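Long-range contacts in L-amino acid deaminase (Proteus vulgaris, PDB 5HXW), which probably oxidises L-amino acids to the corresponding keto acids, using flavin-adenine dinucleotide as its redox cofactor: residues A[206-211]-A[223-228]; A[263-268]-A[388-393]; A[400-405]-A[447-452]. All coordinates share one frame; numbering follows the deposited sequence.

Contact 1: residues A[206-211]-A[223-228]. With FAD (flavin-adenine dinucleotide), chain G.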
loop_
_atom_site.group_PDB
_atom_site.type_symbol
_atom_site.label_atom_id
_atom_site.label_comp_id
_atom_site.label_asym_id
_atom_site.label_seq_id
_atom_site.Cartn_x
_atom_site.Cartn_y
_atom_site.Cartn_z
ATOM N N THR A 206 10.607 -4.873 -17.221
ATOM C CA THR A 206 11.050 -3.679 -16.485
ATOM C C THR A 206 11.669 -2.625 -17.411
ATOM O O THR A 206 12.077 -2.946 -18.535
ATOM C CB THR A 206 12.035 -4.040 -15.347
ATOM O OG1 THR A 206 13.189 -4.696 -15.887
ATOM C CG2 THR A 206 11.365 -4.949 -14.312
ATOM N N GLN A 207 11.730 -1.379 -16.925
ATOM C CA GLN A 207 12.160 -0.189 -17.700
ATOM C C GLN A 207 11.317 0.016 -18.974
ATOM O O GLN A 207 11.811 0.465 -20.014
ATOM C CB GLN A 207 13.676 -0.210 -18.010
ATOM C CG GLN A 207 14.607 -0.361 -16.806
ATOM C CD GLN A 207 14.443 0.727 -15.750
ATOM O OE1 GLN A 207 14.317 1.915 -16.064
ATOM N NE2 GLN A 207 14.453 0.319 -14.483
ATOM N N CYS A 208 10.028 -0.297 -18.854
ATOM C CA CYS A 208 9.116 -0.403 -19.983
ATOM C C CYS A 208 7.759 0.192 -19.593
ATOM O O CYS A 208 6.874 -0.509 -19.087
ATOM C CB CYS A 208 9.008 -1.877 -20.397
ATOM S SG CYS A 208 7.854 -2.261 -21.728
ATOM N N ALA A 209 7.621 1.497 -19.821
ATOM C CA ALA A 209 6.439 2.265 -19.424
ATOM C C ALA A 209 5.260 2.027 -20.359
ATOM O O ALA A 209 5.427 2.016 -21.577
ATOM C CB ALA A 209 6.772 3.750 -19.369
ATOM N N ALA A 210 4.075 1.840 -19.781
ATOM C CA ALA A 210 2.833 1.791 -20.549
ATOM C C ALA A 210 2.276 3.203 -20.722
ATOM O O ALA A 210 1.866 3.848 -19.753
ATOM C CB ALA A 210 1.814 0.880 -19.880
ATOM N N ARG A 211 2.281 3.679 -21.965
ATOM C CA ARG A 211 1.801 5.021 -22.304
ATOM C C ARG A 211 0.271 5.094 -22.294
ATOM O O ARG A 211 -0.314 6.071 -21.816
ATOM C CB ARG A 211 2.358 5.454 -23.662
ATOM C CG ARG A 211 3.871 5.594 -23.677
ATOM C CD ARG A 211 4.406 5.753 -25.086
ATOM N NE ARG A 211 5.812 6.154 -25.082
ATOM C CZ ARG A 211 6.611 6.160 -26.147
ATOM N NH1 ARG A 211 6.167 5.779 -27.341
ATOM N NH2 ARG A 211 7.871 6.552 -26.012
ATOM N N VAL A 223 -1.938 -2.594 -25.869
ATOM C CA VAL A 223 -1.346 -1.702 -24.867
ATOM C C VAL A 223 -0.020 -1.209 -25.453
ATOM O O VAL A 223 0.839 -2.018 -25.826
ATOM C CB VAL A 223 -1.153 -2.400 -23.491
ATOM C CG1 VAL A 223 -0.187 -1.635 -22.591
ATOM C CG2 VAL A 223 -2.486 -2.563 -22.782
ATOM N N VAL A 224 0.129 0.111 -25.554
ATOM C CA VAL A 224 1.322 0.701 -26.165
ATOM C C VAL A 224 2.345 1.053 -25.092
ATOM O O VAL A 224 2.061 1.831 -24.171
ATOM C CB VAL A 224 1.000 1.920 -27.075
ATOM C CG1 VAL A 224 2.254 2.422 -27.782
ATOM C CG2 VAL A 224 -0.049 1.559 -28.117
ATOM N N THR A 225 3.528 0.452 -25.218
ATOM C CA THR A 225 4.665 0.727 -24.336
ATOM C C THR A 225 5.799 1.385 -25.130
ATOM O O THR A 225 5.748 1.442 -26.362
ATOM C CB THR A 225 5.192 -0.551 -23.622
ATOM O OG1 THR A 225 5.933 -1.363 -24.541
ATOM C CG2 THR A 225 4.059 -1.373 -22.991
ATOM N N GLU A 226 6.814 1.873 -24.418
ATOM C CA GLU A 226 8.022 2.442 -25.039
ATOM C C GLU A 226 8.866 1.404 -25.802
ATOM O O GLU A 226 9.648 1.765 -26.687
ATOM C CB GLU A 226 8.875 3.184 -23.999
ATOM C CG GLU A 226 9.398 2.321 -22.859
ATOM C CD GLU A 226 10.125 3.119 -21.795
ATOM O OE1 GLU A 226 9.839 2.902 -20.597
ATOM O OE2 GLU A 226 10.980 3.962 -22.146
ATOM N N LYS A 227 8.704 0.130 -25.442
ATOM C CA LYS A 227 9.366 -0.985 -26.126
ATOM C C LYS A 227 8.552 -1.523 -27.313
ATOM O O LYS A 227 9.038 -2.368 -28.072
ATOM C CB LYS A 227 9.678 -2.113 -25.130
ATOM C CG LYS A 227 10.950 -1.911 -24.316
ATOM C CD LYS A 227 11.158 -3.067 -23.349
ATOM C CE LYS A 227 12.413 -2.898 -22.506
ATOM N NZ LYS A 227 13.636 -3.366 -23.215
ATOM N N GLY A 228 7.324 -1.025 -27.465
ATOM C CA GLY A 228 6.409 -1.468 -28.522
ATOM C C GLY A 228 5.013 -1.792 -28.018
ATOM O O GLY A 228 4.669 -1.484 -26.874
HETATM P PA FAD G . 3.102 0.606 -6.108
HETATM O O1A FAD G . 3.676 1.999 -6.140
HETATM O O2A FAD G . 3.696 -0.394 -5.163
HETATM O O5B FAD G . 3.164 -0.007 -7.589
HETATM C C5B FAD G . 2.824 0.775 -8.725
HETATM C C4B FAD G . 3.858 0.506 -9.799
HETATM O O4B FAD G . 3.324 0.831 -11.079
HETATM C C3B FAD G . 5.101 1.360 -9.607
HETATM O O3B FAD G . 6.211 0.468 -9.479
HETATM C C2B FAD G . 5.190 2.204 -10.870
HETATM O O2B FAD G . 6.531 2.356 -11.336
HETATM C C1B FAD G . 4.359 1.417 -11.865
HETATM N N9A FAD G . 3.752 2.226 -12.946
HETATM C C8A FAD G . 2.992 3.330 -12.795
HETATM N N7A FAD G . 2.585 3.813 -13.991
HETATM C C5A FAD G . 3.092 3.005 -14.938
HETATM C C6A FAD G . 3.049 2.941 -16.417
HETATM N N6A FAD G . 2.358 3.871 -17.111
HETATM N N1A FAD G . 3.709 1.928 -17.037
HETATM C C2A FAD G . 4.392 0.992 -16.343
HETATM N N3A FAD G . 4.476 0.991 -14.993
HETATM C C4A FAD G . 3.856 1.951 -14.249
HETATM N N1 FAD G . 0.454 -0.634 3.668
HETATM C C2 FAD G . 0.215 -1.517 4.669
HETATM O O2 FAD G . -0.562 -2.466 4.438
HETATM N N3 FAD G . 0.778 -1.392 5.888
HETATM C C4 FAD G . 1.622 -0.386 6.195
HETATM O O4 FAD G . 2.132 -0.305 7.339
HETATM C C4X FAD G . 1.940 0.624 5.143
HETATM N N5 FAD G . 2.775 1.670 5.355
HETATM C C5X FAD G . 3.037 2.584 4.380
HETATM C C6 FAD G . 3.906 3.655 4.622
HETATM C C7 FAD G . 4.191 4.585 3.619
HETATM C C7M FAD G . 5.131 5.728 3.918
HETATM C C8 FAD G . 3.556 4.429 2.274
HETATM C C8M FAD G . 3.802 5.375 1.131
HETATM C C9 FAD G . 2.696 3.368 2.037
HETATM C C9A FAD G . 2.408 2.437 3.031
HETATM N N10 FAD G . 1.540 1.343 2.777
HETATM C C10 FAD G . 1.280 0.429 3.825
HETATM C "C1'" FAD G . 0.876 1.201 1.475
HETATM C "C2'" FAD G . 1.467 0.268 0.443
HETATM O "O2'" FAD G . 2.842 0.594 0.232
HETATM C "C3'" FAD G . 0.701 0.514 -0.855
HETATM O "O3'" FAD G . -0.715 0.685 -0.620
HETATM C "C4'" FAD G . 0.936 -0.590 -1.882
HETATM O "O4'" FAD G . 2.340 -0.737 -2.173
HETATM C "C5'" FAD G . 0.186 -0.245 -3.157
HETATM O "O5'" FAD G . 0.672 -1.076 -4.196
HETATM P P FAD G . 0.571 -0.616 -5.723
HETATM O O1P FAD G . 1.106 -1.763 -6.532
HETATM O O2P FAD G . -0.829 -0.130 -5.983
HETATM O O3P FAD G . 1.522 0.682 -5.825
#
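The guanidinium of Arg211 has the backbone of Glu226 over one face: Glu226 CA stands 4.1 Å above its plane, over the centre, with Glu226 CB near NH2, while Thr225 O approaches obliquely. The two side chains cross at about a right angle, but their charged ends do not meet; Arg211 NE pairs with Glu353 and Glu226 OE2 with Arg356. The other carboxylate oxygen returns to the backbone. With CG of Glu226 lodged between its own backbone N and carbonyl carbon (chi1 62°) and the chain extended beyond, OE1 takes the N-H of Ala209 at 2.7 Å through its anti lone pair. Glu226 N answers to Ala209 O at 3.2 Å, and Arg211 N binds Val224 O at 2.9 Å, the two bonds flanking the non-hydrogen-bonded antiparallel pair Ala210-Thr225. Thr225 opens a type I turn that ends at Gly228, its N and OG1 both bonding Gly228 O, from opposite faces of the carbonyl plane.

This backbone also reads the cofactor. Ala210 N donates to adenine N1A at 2.8 Å, and adenine N6A donates to Ala210 O at 2.7 Å, a paired recognition of the base that needs no side chain.

Strands 210-216 and 219-225 thus form a hairpin beside the dinucleotide-binding sheet. Ala210 and Thr225 rest on Val66 of strand 63-66, Val223 on Val41 of strand 40-43, and Ala209 and Glu226 against helix 351-354.

Contact 2: residues A[263-268]-A[388-393]. With FAD (flavin-adenine dinucleotide), chain G.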
loop_
_atom_site.group_PDB
_atom_site.type_symbol
_atom_site.label_atom_id
_atom_site.label_comp_id
_atom_site.label_asym_id
_atom_site.label_seq_id
_atom_site.Cartn_x
_atom_site.Cartn_y
_atom_site.Cartn_z
ATOM N N GLN A 263 9.983 7.688 6.481
ATOM C CA GLN A 263 10.199 6.442 7.220
ATOM C C GLN A 263 11.687 6.261 7.526
ATOM O O GLN A 263 12.550 6.728 6.772
ATOM C CB GLN A 263 9.698 5.237 6.418
ATOM C CG GLN A 263 8.212 5.220 6.083
ATOM C CD GLN A 263 7.321 4.836 7.252
ATOM O OE1 GLN A 263 7.665 3.974 8.068
ATOM N NE2 GLN A 263 6.156 5.471 7.332
ATOM N N GLN A 264 11.976 5.578 8.633
ATOM C CA GLN A 264 13.351 5.221 8.990
ATOM C C GLN A 264 13.466 3.807 9.568
ATOM O O GLN A 264 12.476 3.223 10.021
ATOM C CB GLN A 264 13.999 6.280 9.905
ATOM C CG GLN A 264 13.358 6.445 11.276
ATOM C CD GLN A 264 13.786 7.704 12.008
ATOM O OE1 GLN A 264 14.852 8.269 11.752
ATOM N NE2 GLN A 264 12.952 8.145 12.938
ATOM N N LEU A 265 14.686 3.275 9.528
ATOM C CA LEU A 265 14.992 1.924 9.979
ATOM C C LEU A 265 16.217 1.963 10.886
ATOM O O LEU A 265 17.267 2.492 10.500
ATOM C CB LEU A 265 15.263 1.024 8.772
ATOM C CG LEU A 265 14.752 -0.415 8.807
ATOM C CD1 LEU A 265 13.409 -0.520 8.093
ATOM C CD2 LEU A 265 15.776 -1.337 8.162
ATOM N N ILE A 266 16.071 1.418 12.091
ATOM C CA ILE A 266 17.170 1.355 13.068
ATOM C C ILE A 266 17.513 -0.077 13.476
ATOM O O ILE A 266 16.671 -0.978 13.386
ATOM C CB ILE A 266 16.925 2.239 14.323
ATOM C CG1 ILE A 266 15.578 1.911 14.989
ATOM C CG2 ILE A 266 17.052 3.716 13.962
ATOM C CD1 ILE A 266 15.422 2.444 16.398
ATOM N N SER A 267 18.754 -0.267 13.917
ATOM C CA SER A 267 19.256 -1.566 14.364
ATOM C C SER A 267 18.609 -2.039 15.671
ATOM O O SER A 267 18.069 -1.237 16.443
ATOM C CB SER A 267 20.780 -1.520 14.504
ATOM O OG SER A 267 21.171 -0.534 15.442
ATOM N N GLY A 268 18.671 -3.350 15.901
ATOM C CA GLY A 268 18.095 -3.974 17.089
ATOM C C GLY A 268 18.849 -3.739 18.386
ATOM O O GLY A 268 19.816 -2.965 18.436
ATOM N N ASP A 388 18.531 2.972 7.388
ATOM C CA ASP A 388 17.973 3.573 6.173
ATOM C C ASP A 388 16.888 4.611 6.472
ATOM O O ASP A 388 16.116 4.457 7.422
ATOM C CB ASP A 388 17.420 2.482 5.244
ATOM C CG ASP A 388 17.318 2.928 3.781
ATOM O OD1 ASP A 388 17.680 4.081 3.442
ATOM O OD2 ASP A 388 16.873 2.102 2.956
ATOM N N GLN A 389 16.851 5.661 5.650
ATOM C CA GLN A 389 15.858 6.737 5.748
ATOM C C GLN A 389 15.324 7.079 4.359
ATOM O O GLN A 389 16.100 7.371 3.445
ATOM C CB GLN A 389 16.467 7.990 6.385
ATOM C CG GLN A 389 16.759 7.889 7.874
ATOM C CD GLN A 389 17.387 9.152 8.432
ATOM O OE1 GLN A 389 18.458 9.574 8.000
ATOM N NE2 GLN A 389 16.728 9.751 9.413
ATOM N N TRP A 390 14.002 7.038 4.206
ATOM C CA TRP A 390 13.361 7.314 2.917
ATOM C C TRP A 390 12.023 8.050 3.049
ATOM O O TRP A 390 11.459 8.156 4.146
ATOM C CB TRP A 390 13.195 6.019 2.113
ATOM C CG TRP A 390 12.195 5.058 2.701
ATOM C CD1 TRP A 390 10.856 5.000 2.426
ATOM C CD2 TRP A 390 12.453 4.018 3.651
ATOM N NE1 TRP A 390 10.264 3.996 3.151
ATOM C CE2 TRP A 390 11.218 3.369 3.905
ATOM C CE3 TRP A 390 13.608 3.565 4.312
ATOM C CZ2 TRP A 390 11.100 2.293 4.802
ATOM C CZ3 TRP A 390 13.491 2.489 5.206
ATOM C CH2 TRP A 390 12.241 1.868 5.440
ATOM N N SER A 391 11.540 8.565 1.918
ATOM C CA SER A 391 10.196 9.115 1.800
ATOM C C SER A 391 9.316 8.158 0.991
ATOM O O SER A 391 9.787 7.529 0.039
ATOM C CB SER A 391 10.247 10.484 1.135
ATOM O OG SER A 391 8.964 11.078 1.091
ATOM N N GLY A 392 8.048 8.042 1.380
ATOM C CA GLY A 392 7.085 7.208 0.663
ATOM C C GLY A 392 5.882 7.992 0.168
ATOM O O GLY A 392 5.231 8.693 0.955
ATOM N N ALA A 393 5.579 7.851 -1.125
ATOM C CA ALA A 393 4.475 8.571 -1.779
ATOM C C ALA A 393 3.211 7.727 -1.923
ATOM O O ALA A 393 3.246 6.645 -2.508
ATOM C CB ALA A 393 4.911 9.084 -3.145
HETATM P PA FAD G . 3.102 0.606 -6.108
HETATM O O1A FAD G . 3.676 1.999 -6.140
HETATM O O2A FAD G . 3.696 -0.394 -5.163
HETATM O O5B FAD G . 3.164 -0.007 -7.589
HETATM C C5B FAD G . 2.824 0.775 -8.725
HETATM C C4B FAD G . 3.858 0.506 -9.799
HETATM O O4B FAD G . 3.324 0.831 -11.079
HETATM C C3B FAD G . 5.101 1.360 -9.607
HETATM O O3B FAD G . 6.211 0.468 -9.479
HETATM C C2B FAD G . 5.190 2.204 -10.870
HETATM O O2B FAD G . 6.531 2.356 -11.336
HETATM C C1B FAD G . 4.359 1.417 -11.865
HETATM N N9A FAD G . 3.752 2.226 -12.946
HETATM C C8A FAD G . 2.992 3.330 -12.795
HETATM N N7A FAD G . 2.585 3.813 -13.991
HETATM C C5A FAD G . 3.092 3.005 -14.938
HETATM C C6A FAD G . 3.049 2.941 -16.417
HETATM N N6A FAD G . 2.358 3.871 -17.111
HETATM N N1A FAD G . 3.709 1.928 -17.037
HETATM C C2A FAD G . 4.392 0.992 -16.343
HETATM N N3A FAD G . 4.476 0.991 -14.993
HETATM C C4A FAD G . 3.856 1.951 -14.249
HETATM N N1 FAD G . 0.454 -0.634 3.668
HETATM C C2 FAD G . 0.215 -1.517 4.669
HETATM O O2 FAD G . -0.562 -2.466 4.438
HETATM N N3 FAD G . 0.778 -1.392 5.888
HETATM C C4 FAD G . 1.622 -0.386 6.195
HETATM O O4 FAD G . 2.132 -0.305 7.339
HETATM C C4X FAD G . 1.940 0.624 5.143
HETATM N N5 FAD G . 2.775 1.670 5.355
HETATM C C5X FAD G . 3.037 2.584 4.380
HETATM C C6 FAD G . 3.906 3.655 4.622
HETATM C C7 FAD G . 4.191 4.585 3.619
HETATM C C7M FAD G . 5.131 5.728 3.918
HETATM C C8 FAD G . 3.556 4.429 2.274
HETATM C C8M FAD G . 3.802 5.375 1.131
HETATM C C9 FAD G . 2.696 3.368 2.037
HETATM C C9A FAD G . 2.408 2.437 3.031
HETATM N N10 FAD G . 1.540 1.343 2.777
HETATM C C10 FAD G . 1.280 0.429 3.825
HETATM C "C1'" FAD G . 0.876 1.201 1.475
HETATM C "C2'" FAD G . 1.467 0.268 0.443
HETATM O "O2'" FAD G . 2.842 0.594 0.232
HETATM C "C3'" FAD G . 0.701 0.514 -0.855
HETATM O "O3'" FAD G . -0.715 0.685 -0.620
HETATM C "C4'" FAD G . 0.936 -0.590 -1.882
HETATM O "O4'" FAD G . 2.340 -0.737 -2.173
HETATM C "C5'" FAD G . 0.186 -0.245 -3.157
HETATM O "O5'" FAD G . 0.672 -1.076 -4.196
HETATM P P FAD G . 0.571 -0.616 -5.723
HETATM O O1P FAD G . 1.106 -1.763 -6.532
HETATM O O2P FAD G . -0.829 -0.130 -5.983
HETATM O O3P FAD G . 1.522 0.682 -5.825
#
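Trp390 sets CG between its backbone N and carbonyl carbon (chi1 68°), which carries the indole across toward the neighbouring strand, where Gln263 meets it with CG anti to the carbonyl carbon (chi1 -61°) and the chain bent at the next bond. The result is a CH-pi contact: Gln263 CB lies over one face of the indole, 3.8 Å from the centroid of the five-membered ring, and is displaced toward the rim. Leu265 meets the six-membered ring of the indole instead, its CD1 coming in plane at the edge, 3.8 Å from Trp390 CH2. The indole N-H is directed to Arg78 O, an outside bond that helps fix the rotation of the ring.

Behind these side chains runs regular antiparallel pairing. Gln263 and Trp390 form a hydrogen-bonded pair, the N of Gln263 giving a nearly straight bond of 2.8 Å to Trp390 O and the N of Trp390 returning one of 3.0 Å to Gln263 O. Leu265 N continues the ladder to Asp388 O at 2.8 Å. On the other face of the sheet, Gln264 and Gln389 lie side by side with their amide planes 2° apart, joined by a weak bond from NE2 of Gln389 to OE1 of Gln264; the firmer bond of the Gln264 amide is from its NE2 to Leu367 O of helix 364-377.

The strands pass the flavin at Gln263 and Gly392. Gln263 NE2 stands 3.6 Å from FAD C7M, and Gly392, where a side-chain carbon would run into the C7M methyl, passes 3.5 Å from FAD C8M through its carbonyl carbon. Such a layer of antiparallel strands laid against the dimethylbenzene end of the isoalloxazine is consistent with the sheet of the substrate-binding domain in the D-amino acid oxidase family.

Contact 3: residues A[400-405]-A[447-452]. With 16A (cetyl-trimethyl-ammonium), chain J.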
loop_
_atom_site.group_PDB
_atom_site.type_symbol
_atom_site.label_atom_id
_atom_site.label_comp_id
_atom_site.label_asym_id
_atom_site.label_seq_id
_atom_site.Cartn_x
_atom_site.Cartn_y
_atom_site.Cartn_z
ATOM N N GLU A 400 -10.743 7.905 1.749
ATOM C CA GLU A 400 -9.592 7.125 2.245
ATOM C C GLU A 400 -9.676 5.608 1.960
ATOM O O GLU A 400 -8.889 4.819 2.493
ATOM C CB GLU A 400 -9.341 7.419 3.737
ATOM C CG GLU A 400 -7.875 7.497 4.141
ATOM C CD GLU A 400 -7.680 7.754 5.627
ATOM O OE1 GLU A 400 -8.465 8.532 6.222
ATOM O OE2 GLU A 400 -6.729 7.179 6.200
ATOM N N ASN A 401 -10.617 5.218 1.102
ATOM C CA ASN A 401 -10.836 3.820 0.729
ATOM C C ASN A 401 -10.308 3.495 -0.674
ATOM O O ASN A 401 -10.229 4.395 -1.515
ATOM C CB ASN A 401 -12.326 3.475 0.847
ATOM C CG ASN A 401 -12.812 3.443 2.287
ATOM O OD1 ASN A 401 -12.019 3.410 3.231
ATOM N ND2 ASN A 401 -14.127 3.451 2.460
ATOM N N PRO A 402 -9.940 2.214 -0.933
ATOM C CA PRO A 402 -9.357 1.839 -2.234
ATOM C C PRO A 402 -10.285 2.027 -3.437
ATOM O O PRO A 402 -11.513 2.089 -3.281
ATOM C CB PRO A 402 -9.031 0.348 -2.060
ATOM C CG PRO A 402 -8.934 0.141 -0.591
ATOM C CD PRO A 402 -9.964 1.060 -0.011
ATOM N N ILE A 403 -9.683 2.137 -4.620
ATOM C CA ILE A 403 -10.420 2.058 -5.876
ATOM C C ILE A 403 -10.105 0.700 -6.519
ATOM O O ILE A 403 -9.027 0.492 -7.090
ATOM C CB ILE A 403 -10.155 3.272 -6.814
ATOM C CG1 ILE A 403 -10.599 4.580 -6.134
ATOM C CG2 ILE A 403 -10.876 3.094 -8.155
ATOM C CD1 ILE A 403 -10.053 5.856 -6.750
ATOM N N ILE A 404 -11.042 -0.232 -6.359
ATOM C CA ILE A 404 -10.983 -1.556 -6.985
ATOM C C ILE A 404 -12.266 -1.681 -7.807
ATOM O O ILE A 404 -13.336 -1.990 -7.266
ATOM C CB ILE A 404 -10.845 -2.710 -5.951
ATOM C CG1 ILE A 404 -9.699 -2.441 -4.962
ATOM C CG2 ILE A 404 -10.633 -4.044 -6.663
ATOM C CD1 ILE A 404 -9.867 -3.100 -3.607
ATOM N N SER A 405 -12.155 -1.417 -9.109
ATOM C CA SER A 405 -13.341 -1.142 -9.926
ATOM C C SER A 405 -13.241 -1.503 -11.409
ATOM O O SER A 405 -12.150 -1.519 -11.992
ATOM C CB SER A 405 -13.721 0.338 -9.787
ATOM O OG SER A 405 -15.001 0.591 -10.329
ATOM N N LYS A 447 -19.059 -2.179 -4.245
ATOM C CA LYS A 447 -19.651 -0.837 -4.237
ATOM C C LYS A 447 -18.833 0.230 -3.472
ATOM O O LYS A 447 -18.695 1.346 -3.979
ATOM C CB LYS A 447 -21.112 -0.883 -3.750
ATOM C CG LYS A 447 -21.993 0.269 -4.227
ATOM C CD LYS A 447 -22.532 0.028 -5.633
ATOM C CE LYS A 447 -23.157 1.281 -6.228
ATOM N NZ LYS A 447 -24.522 1.555 -5.694
ATOM N N PRO A 448 -18.290 -0.098 -2.268
ATOM C CA PRO A 448 -17.422 0.895 -1.616
ATOM C C PRO A 448 -16.037 1.075 -2.259
ATOM O O PRO A 448 -15.313 2.004 -1.891
ATOM C CB PRO A 448 -17.277 0.350 -0.188
ATOM C CG PRO A 448 -17.514 -1.111 -0.315
ATOM C CD PRO A 448 -18.593 -1.214 -1.347
ATOM N N PHE A 449 -15.679 0.195 -3.195
ATOM C CA PHE A 449 -14.400 0.283 -3.912
ATOM C C PHE A 449 -14.564 0.796 -5.349
ATOM O O PHE A 449 -13.580 0.921 -6.085
ATOM C CB PHE A 449 -13.656 -1.066 -3.899
ATOM C CG PHE A 449 -13.673 -1.768 -2.566
ATOM C CD1 PHE A 449 -13.067 -1.199 -1.442
ATOM C CD2 PHE A 449 -14.294 -3.012 -2.435
ATOM C CE1 PHE A 449 -13.090 -1.856 -0.214
ATOM C CE2 PHE A 449 -14.314 -3.675 -1.214
ATOM C CZ PHE A 449 -13.712 -3.098 -0.103
ATOM N N SER A 450 -15.809 1.105 -5.722
ATOM C CA SER A 450 -16.163 1.571 -7.066
ATOM C C SER A 450 -15.591 2.951 -7.383
ATOM O O SER A 450 -15.482 3.807 -6.503
ATOM C CB SER A 450 -17.684 1.591 -7.235
ATOM O OG SER A 450 -18.050 1.893 -8.570
ATOM N N LEU A 451 -15.233 3.148 -8.650
ATOM C CA LEU A 451 -14.703 4.417 -9.145
ATOM C C LEU A 451 -15.789 5.495 -9.237
ATOM O O LEU A 451 -15.494 6.692 -9.184
ATOM C CB LEU A 451 -14.025 4.193 -10.507
ATOM C CG LEU A 451 -13.441 5.309 -11.390
ATOM C CD1 LEU A 451 -12.356 6.131 -10.702
ATOM C CD2 LEU A 451 -12.914 4.706 -12.683
ATOM N N TYR A 452 -17.041 5.056 -9.346
ATOM C CA TYR A 452 -18.174 5.942 -9.615
ATOM C C TYR A 452 -18.991 6.275 -8.356
ATOM O O TYR A 452 -20.179 6.603 -8.438
ATOM C CB TYR A 452 -19.041 5.346 -10.740
ATOM C CG TYR A 452 -18.233 4.951 -11.963
ATOM C CD1 TYR A 452 -17.885 5.901 -12.933
ATOM C CD2 TYR A 452 -17.792 3.631 -12.139
ATOM C CE1 TYR A 452 -17.131 5.546 -14.048
ATOM C CE2 TYR A 452 -17.037 3.267 -13.249
ATOM C CZ TYR A 452 -16.710 4.225 -14.200
ATOM O OH TYR A 452 -15.965 3.869 -15.301
HETATM C C1 16A J . -7.557 21.658 0.757
HETATM C C2 16A J . -6.730 20.545 0.152
HETATM C C3 16A J . -6.851 19.269 0.977
HETATM C C4 16A J . -5.880 18.207 0.477
HETATM C C5 16A J . -5.578 17.183 1.562
HETATM C C6 16A J . -5.319 15.813 0.949
HETATM C C7 16A J . -5.251 14.734 2.023
HETATM C C8 16A J . -4.302 13.619 1.606
HETATM C C9 16A J . -4.795 12.275 2.123
HETATM C C10 16A J . -3.837 11.699 3.161
HETATM C C11 16A J . -4.589 10.999 4.286
HETATM C C12 16A J . -4.496 9.483 4.146
HETATM C C13 16A J . -3.815 8.849 5.353
HETATM C C14 16A J . -3.414 7.409 5.050
HETATM C C15 16A J . -2.032 7.091 5.614
HETATM C C16 16A J . -1.947 5.618 6.044
HETATM N N1 16A J . -0.617 4.962 5.957
HETATM C C17 16A J . -0.746 3.619 6.532
HETATM C C18 16A J . -0.162 4.787 4.571
HETATM C C19 16A J . 0.419 5.668 6.730
HETATM O O HOH W 1 -16.274 3.867 0.285
#
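Ile404 and Phe449 join strand 403-406, an outermost strand of the six-stranded dinucleotide-binding sheet, to the C-terminal tail that follows helix 422-438. Ile404 N donates to Phe449 O at 2.8 Å, and CA of Ile403 approaches the same carbonyl oxygen. The side chains of Ile404 and Phe449 run side by side, their CB atoms 3.8 Å apart, with Ile404 CD1 over a face of the phenyl ring. Pro448 CG lies over the opposite face, so the ring is held between the two. Pro402 O lies near the ring plane at its edge, and Pro402 CD packs on Phe449 CD1 at 4.1 Å.

Farther along, Ser405 receives the amide of Leu451. Its OG, anti to the backbone N (chi1 -168°), accepts from Leu451 N at 3.1 Å in a bond close to straight. Ile403 CG2 also packs on Leu451 CB. At the other end a water links the segments, accepting from Asn401 ND2 and donating to Pro448 O.

Arg453 NH1 bonds both Pro402 O and Ser450 O. Glu400, at the start of the first segment, touches the alkyl chain of cetyl-trimethyl-ammonium instead, its OE2 lying 3.5 Å from C13. Ile404 and Phe449 also rest on helix 422-438. Hydrogen bonds and apolar packing together lay an irregular chain end along the edge strand of a sheet consistent with a Rossmann-type FAD-binding domain.

How the contacts relate
Read together, contacts 1 and 2 meet opposite ends of one extended cofactor. Contact 1 grips the adenine and contact 2 faces the methyl-bearing end of the flavin, so the same FAD bridges them; their centres are 31 Å apart and their nearest atoms about 17 Å. Contact 3 does not touch the cofactor: the side chain of Pro402 lies about 8 Å from it, beside the FAD-binding Thr419. Contacts 2 and 3 follow successive strands, 386-396 and 403-406, yet sit on opposite sides of the chain's centre, 30 Å apart between centres. The chain therefore crosses between them from the sheet of strands 257-266 and 386-396 to the dinucleotide-binding sheet.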